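Local coordinates for cellulose-binding protein (PDB 2YHG) that is of unestablished activity but is probably a polysaccharide-binding, glycosidase-related protein, of which this fragment holds a nucleoside hydrolase-like domain and a C-terminal domain, at residues A[222-234]-A[313-325]. Numbering follows the deposited sequence.
Sequences NHIQSHGALGAVY and NDFQARMDWAIES. With ZN (zinc ion), chain I; EDO (1,2-ethanediol), chain L.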
loop_
_atom_site.group_PDB
_atom_site.type_symbol
_atom_site.label_atom_id
_atom_site.label_comp_id
_atom_site.label_asym_id
_atom_site.label_seq_id
_atom_site.Cartn_x
_atom_site.Cartn_y
_atom_site.Cartn_z
ATOM N N ASN A 222 -4.619 1.068 23.861
ATOM C CA ASN A 222 -6.006 0.735 24.114
ATOM C C ASN A 222 -6.671 -0.092 23.034
ATOM O O ASN A 222 -7.470 -0.974 23.348
ATOM C CB ASN A 222 -6.807 1.992 24.386
ATOM C CG ASN A 222 -6.417 2.651 25.691
ATOM O OD1 ASN A 222 -6.127 3.832 25.726
ATOM N ND2 ASN A 222 -6.500 1.906 26.782
ATOM N N HIS A 223 -6.404 0.214 21.764
ATOM C CA HIS A 223 -7.142 -0.400 20.657
ATOM C C HIS A 223 -6.405 -1.529 19.980
ATOM O O HIS A 223 -7.016 -2.338 19.291
ATOM C CB HIS A 223 -7.559 0.627 19.607
ATOM C CG HIS A 223 -8.552 1.601 20.131
ATOM N ND1 HIS A 223 -9.780 1.228 20.628
ATOM C CD2 HIS A 223 -8.475 2.946 20.260
ATOM C CE1 HIS A 223 -10.401 2.304 21.074
ATOM N NE2 HIS A 223 -9.659 3.364 20.809
ATOM N N ILE A 224 -5.074 -1.577 20.128
ATOM C CA ILE A 224 -4.231 -2.492 19.375
ATOM C C ILE A 224 -3.544 -3.510 20.291
ATOM O O ILE A 224 -3.807 -4.694 20.226
ATOM C CB ILE A 224 -3.201 -1.747 18.478
ATOM C CG1 ILE A 224 -3.867 -0.639 17.634
ATOM C CG2 ILE A 224 -2.431 -2.747 17.625
ATOM C CD1 ILE A 224 -4.979 -1.065 16.696
ATOM N N GLN A 225 -2.673 -3.013 21.162
ATOM C CA GLN A 225 -1.763 -3.864 21.907
ATOM C C GLN A 225 -2.456 -4.752 22.930
ATOM O O GLN A 225 -1.961 -5.810 23.285
ATOM C CB GLN A 225 -0.717 -2.975 22.575
ATOM C CG GLN A 225 0.201 -2.323 21.554
ATOM C CD GLN A 225 1.144 -1.332 22.152
ATOM O OE1 GLN A 225 0.710 -0.354 22.747
ATOM N NE2 GLN A 225 2.441 -1.563 21.991
ATOM N N SER A 226 -3.629 -4.317 23.387
ATOM C CA SER A 226 -4.427 -5.052 24.343
ATOM C C SER A 226 -5.224 -6.165 23.704
ATOM O O SER A 226 -5.882 -6.918 24.418
ATOM C CB SER A 226 -5.351 -4.092 25.069
ATOM O OG SER A 226 -6.185 -3.482 24.115
ATOM N N HIS A 227 -5.297 -6.194 22.373
ATOM C CA HIS A 227 -6.204 -7.101 21.663
ATOM C C HIS A 227 -5.543 -8.433 21.274
ATOM O O HIS A 227 -5.109 -8.639 20.136
ATOM C CB HIS A 227 -6.803 -6.393 20.449
ATOM C CG HIS A 227 -7.852 -5.370 20.771
ATOM N ND1 HIS A 227 -7.714 -4.427 21.765
ATOM C CD2 HIS A 227 -9.055 -5.123 20.192
ATOM C CE1 HIS A 227 -8.776 -3.641 21.784
ATOM N NE2 HIS A 227 -9.583 -4.010 20.807
ATOM N N GLY A 228 -5.455 -9.324 22.255
ATOM C CA GLY A 228 -5.068 -10.701 22.007
ATOM C C GLY A 228 -3.641 -10.899 21.539
ATOM O O GLY A 228 -2.749 -10.069 21.777
ATOM N N ALA A 229 -3.406 -12.037 20.905
ATOM C CA ALA A 229 -2.067 -12.497 20.581
ATOM C C ALA A 229 -1.343 -11.529 19.634
ATOM O O ALA A 229 -0.132 -11.317 19.772
ATOM C CB ALA A 229 -2.096 -13.897 19.974
ATOM N N LEU A 230 -2.051 -11.023 18.618
ATOM C CA LEU A 230 -1.410 -10.081 17.701
ATOM C C LEU A 230 -1.101 -8.771 18.389
ATOM O O LEU A 230 -0.062 -8.152 18.142
ATOM C CB LEU A 230 -2.243 -9.900 16.428
ATOM C CG LEU A 230 -2.074 -10.984 15.372
ATOM C CD1 LEU A 230 -3.182 -10.860 14.321
ATOM C CD2 LEU A 230 -0.700 -10.965 14.733
ATOM N N GLY A 231 -1.972 -8.329 19.285
ATOM C CA GLY A 231 -1.645 -7.136 20.032
ATOM C C GLY A 231 -0.404 -7.300 20.893
ATOM O O GLY A 231 0.393 -6.375 21.035
ATOM N N ALA A 232 -0.204 -8.505 21.419
ATOM C CA ALA A 232 0.914 -8.785 22.299
ATOM C C ALA A 232 2.260 -8.791 21.542
ATOM O O ALA A 232 3.319 -8.719 22.164
ATOM C CB ALA A 232 0.692 -10.105 23.020
ATOM N N VAL A 233 2.239 -8.929 20.218
ATOM C CA VAL A 233 3.468 -8.835 19.425
ATOM C C VAL A 233 3.581 -7.507 18.654
ATOM O O VAL A 233 4.459 -7.358 17.798
ATOM C CB VAL A 233 3.634 -10.054 18.477
ATOM C CG1 VAL A 233 3.753 -11.346 19.265
ATOM C CG2 VAL A 233 2.523 -10.128 17.465
ATOM N N TYR A 234 2.730 -6.542 18.990
ATOM C CA TYR A 234 2.815 -5.174 18.453
ATOM C C TYR A 234 3.591 -4.349 19.466
ATOM O O TYR A 234 3.057 -4.022 20.523
ATOM C CB TYR A 234 1.413 -4.617 18.233
ATOM C CG TYR A 234 1.395 -3.282 17.525
ATOM C CD1 TYR A 234 1.714 -2.123 18.177
ATOM C CD2 TYR A 234 1.030 -3.161 16.173
ATOM C CE1 TYR A 234 1.751 -0.892 17.548
ATOM C CE2 TYR A 234 1.051 -1.918 15.517
ATOM C CZ TYR A 234 1.410 -0.799 16.208
ATOM O OH TYR A 234 1.503 0.423 15.623
ATOM N N ASN A 313 -9.452 4.019 12.254
ATOM C CA ASN A 313 -10.664 3.281 12.558
ATOM C C ASN A 313 -10.597 1.881 11.953
ATOM O O ASN A 313 -11.032 0.895 12.564
ATOM C CB ASN A 313 -11.902 4.028 12.068
ATOM C CG ASN A 313 -12.186 5.262 12.871
ATOM O OD1 ASN A 313 -11.415 5.681 13.755
ATOM N ND2 ASN A 313 -13.319 5.883 12.546
ATOM N N ASP A 314 -10.030 1.778 10.746
ATOM C CA ASP A 314 -9.839 0.509 10.087
ATOM C C ASP A 314 -9.043 -0.455 10.973
ATOM O O ASP A 314 -9.448 -1.602 11.189
ATOM C CB ASP A 314 -9.144 0.756 8.757
ATOM C CG ASP A 314 -8.899 -0.485 7.966
ATOM O OD1 ASP A 314 -9.802 -1.342 7.815
ATOM O OD2 ASP A 314 -7.788 -0.622 7.444
ATOM N N PHE A 315 -7.890 -0.031 11.456
ATOM C CA PHE A 315 -7.032 -0.919 12.230
ATOM C C PHE A 315 -7.718 -1.276 13.556
ATOM O O PHE A 315 -7.643 -2.397 14.007
ATOM C CB PHE A 315 -5.688 -0.237 12.421
ATOM C CG PHE A 315 -4.576 -1.087 13.035
ATOM C CD1 PHE A 315 -4.545 -2.443 12.987
ATOM C CD2 PHE A 315 -3.479 -0.447 13.573
ATOM C CE1 PHE A 315 -3.464 -3.151 13.488
ATOM C CE2 PHE A 315 -2.378 -1.145 14.048
ATOM C CZ PHE A 315 -2.373 -2.502 14.010
ATOM N N GLN A 316 -8.366 -0.306 14.176
ATOM C CA GLN A 316 -9.132 -0.558 15.414
ATOM C C GLN A 316 -10.137 -1.682 15.203
ATOM O O GLN A 316 -10.215 -2.625 16.010
ATOM C CB GLN A 316 -9.783 0.718 15.891
ATOM C CG GLN A 316 -10.674 0.521 17.095
ATOM C CD GLN A 316 -11.455 1.737 17.521
ATOM O OE1 GLN A 316 -11.156 2.869 17.156
ATOM N NE2 GLN A 316 -12.484 1.501 18.332
ATOM N N ALA A 317 -10.952 -1.588 14.151
ATOM C CA ALA A 317 -11.959 -2.608 13.884
ATOM C C ALA A 317 -11.324 -3.938 13.598
ATOM O O ALA A 317 -11.824 -4.969 14.062
ATOM C CB ALA A 317 -12.847 -2.183 12.725
ATOM N N ARG A 318 -10.213 -3.955 12.849
ATOM C CA ARG A 318 -9.591 -5.233 12.517
ATOM C C ARG A 318 -8.984 -5.934 13.735
ATOM O O ARG A 318 -8.967 -7.160 13.781
ATOM C CB ARG A 318 -8.581 -5.044 11.393
ATOM C CG ARG A 318 -9.217 -4.689 10.081
ATOM C CD ARG A 318 -8.195 -4.256 9.055
ATOM N NE ARG A 318 -8.788 -3.917 7.766
ATOM C CZ ARG A 318 -9.198 -4.787 6.870
ATOM N NH1 ARG A 318 -8.951 -6.075 7.005
ATOM N NH2 ARG A 318 -9.834 -4.341 5.803
ATOM N N MET A 319 -8.497 -5.179 14.703
ATOM C CA MET A 319 -8.059 -5.794 15.942
ATOM C C MET A 319 -9.227 -6.324 16.768
ATOM O O MET A 319 -9.062 -7.286 17.523
ATOM C CB MET A 319 -7.206 -4.846 16.762
ATOM C CG MET A 319 -5.867 -4.516 16.105
ATOM S SD MET A 319 -4.841 -5.942 15.671
ATOM C CE MET A 319 -4.573 -6.633 17.282
ATOM N N ASP A 320 -10.420 -5.762 16.592
ATOM C CA ASP A 320 -11.638 -6.384 17.101
ATOM C C ASP A 320 -11.937 -7.680 16.393
ATOM O O ASP A 320 -12.296 -8.660 17.053
ATOM C CB ASP A 320 -12.807 -5.414 16.999
ATOM C CG ASP A 320 -12.611 -4.163 17.835
ATOM O OD1 ASP A 320 -11.735 -4.165 18.759
ATOM O OD2 ASP A 320 -13.346 -3.172 17.584
ATOM N N TRP A 321 -11.808 -7.709 15.073
ATOM C CA TRP A 321 -11.961 -8.954 14.350
ATOM C C TRP A 321 -11.080 -10.039 14.958
ATOM O O TRP A 321 -11.476 -11.196 15.060
ATOM C CB TRP A 321 -11.625 -8.815 12.873
ATOM C CG TRP A 321 -12.447 -7.906 12.068
ATOM C CD1 TRP A 321 -13.440 -7.072 12.476
ATOM C CD2 TRP A 321 -12.258 -7.652 10.683
ATOM N NE1 TRP A 321 -13.886 -6.321 11.428
ATOM C CE2 TRP A 321 -13.184 -6.658 10.307
ATOM C CE3 TRP A 321 -11.416 -8.191 9.726
ATOM C CZ2 TRP A 321 -13.308 -6.202 8.989
ATOM C CZ3 TRP A 321 -11.538 -7.745 8.408
ATOM C CH2 TRP A 321 -12.466 -6.770 8.060
ATOM N N ALA A 322 -9.844 -9.672 15.296
ATOM C CA ALA A 322 -8.863 -10.626 15.781
ATOM C C ALA A 322 -9.273 -11.299 17.088
ATOM O O ALA A 322 -8.867 -12.426 17.334
ATOM C CB ALA A 322 -7.509 -9.936 15.954
ATOM N N ILE A 323 -10.042 -10.595 17.915
ATOM C CA ILE A 323 -10.406 -11.129 19.223
ATOM C C ILE A 323 -11.871 -11.525 19.401
ATOM O O ILE A 323 -12.214 -12.082 20.427
ATOM C CB ILE A 323 -9.966 -10.189 20.359
ATOM C CG1 ILE A 323 -10.756 -8.898 20.370
ATOM C CG2 ILE A 323 -8.448 -9.954 20.328
ATOM C CD1 ILE A 323 -10.527 -8.078 21.599
ATOM N N GLU A 324 -12.719 -11.248 18.422
ATOM C CA GLU A 324 -14.139 -11.592 18.502
ATOM C C GLU A 324 -14.444 -12.801 17.638
ATOM O O GLU A 324 -14.262 -12.765 16.428
ATOM C CB GLU A 324 -15.002 -10.408 18.044
ATOM C CG GLU A 324 -14.864 -9.151 18.890
ATOM C CD GLU A 324 -15.257 -9.313 20.346
ATOM O OE1 GLU A 324 -15.971 -10.285 20.698
ATOM O OE2 GLU A 324 -14.943 -8.366 21.117
ATOM N N SER A 325 -14.995 -13.850 18.254
ATOM C CA SER A 325 -15.351 -15.036 17.469
ATOM C C SER A 325 -16.683 -14.861 16.731
ATOM O O SER A 325 -16.973 -15.616 15.793
ATOM C CB SER A 325 -15.395 -16.299 18.351
ATOM O OG SER A 325 -16.366 -16.205 19.363
HETATM ZN ZN ZN I . -11.090 -2.724 20.081
HETATM C C1 EDO L . -13.201 -5.301 21.204
HETATM O O1 EDO L . -14.094 -6.105 20.434
HETATM C C2 EDO L . -13.658 -3.854 21.160
HETATM O O2 EDO L . -12.567 -3.023 21.545
HETATM O O HOH W 1 -9.666 -2.107 18.691
HETATM O O HOH W 2 -10.651 -1.161 21.358
HETATM O O HOH W 3 -12.552 -1.401 19.313
#
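H227 and D320 reach across from two different segments to share one zinc ion, an example of how a metal can join pieces of chain far apart in sequence. The zinc lies 2.1 Å from H227 NE2 and 2.1 Å from D320 OD1; three waters and O2 of a 1,2-ethanediol, probably from the crystallisation liquor, complete six ligands. Imidazole and carboxylate are nearly coplanar, 20° apart. On the far side of the ring, ND1 donates to S226 OG in the ring plane (3.0 Å), a bond that together with the zinc fixes the rotation of H227. H223 and Q316 hold the waters from the second shell: one donates to both H223 O and Q316 O, another meets H223 ND1, and a third accepts from Q316 NE2 while donating to the non-coordinating OD2 of D320. The extended Q316, with CG anti to its backbone N (chi1 176°), lays its amide over one face of the H223 ring, planes 17° apart. Farther from the metal, I224 CD1 sits over the centre of the F315 ring, 3.6 Å from its centroid, and also touches M319 CG. M319 folds back so that its CE methyl packs against the carbonyl oxygens H227 O (3.5 Å) and I224 O, with L230 CB farther off. The result is a partly hydrated, octahedral zinc site with its two protein ligands cis, a histidine from the turn between helices 217-225 and 228-232 and an aspartate of helix 308-323.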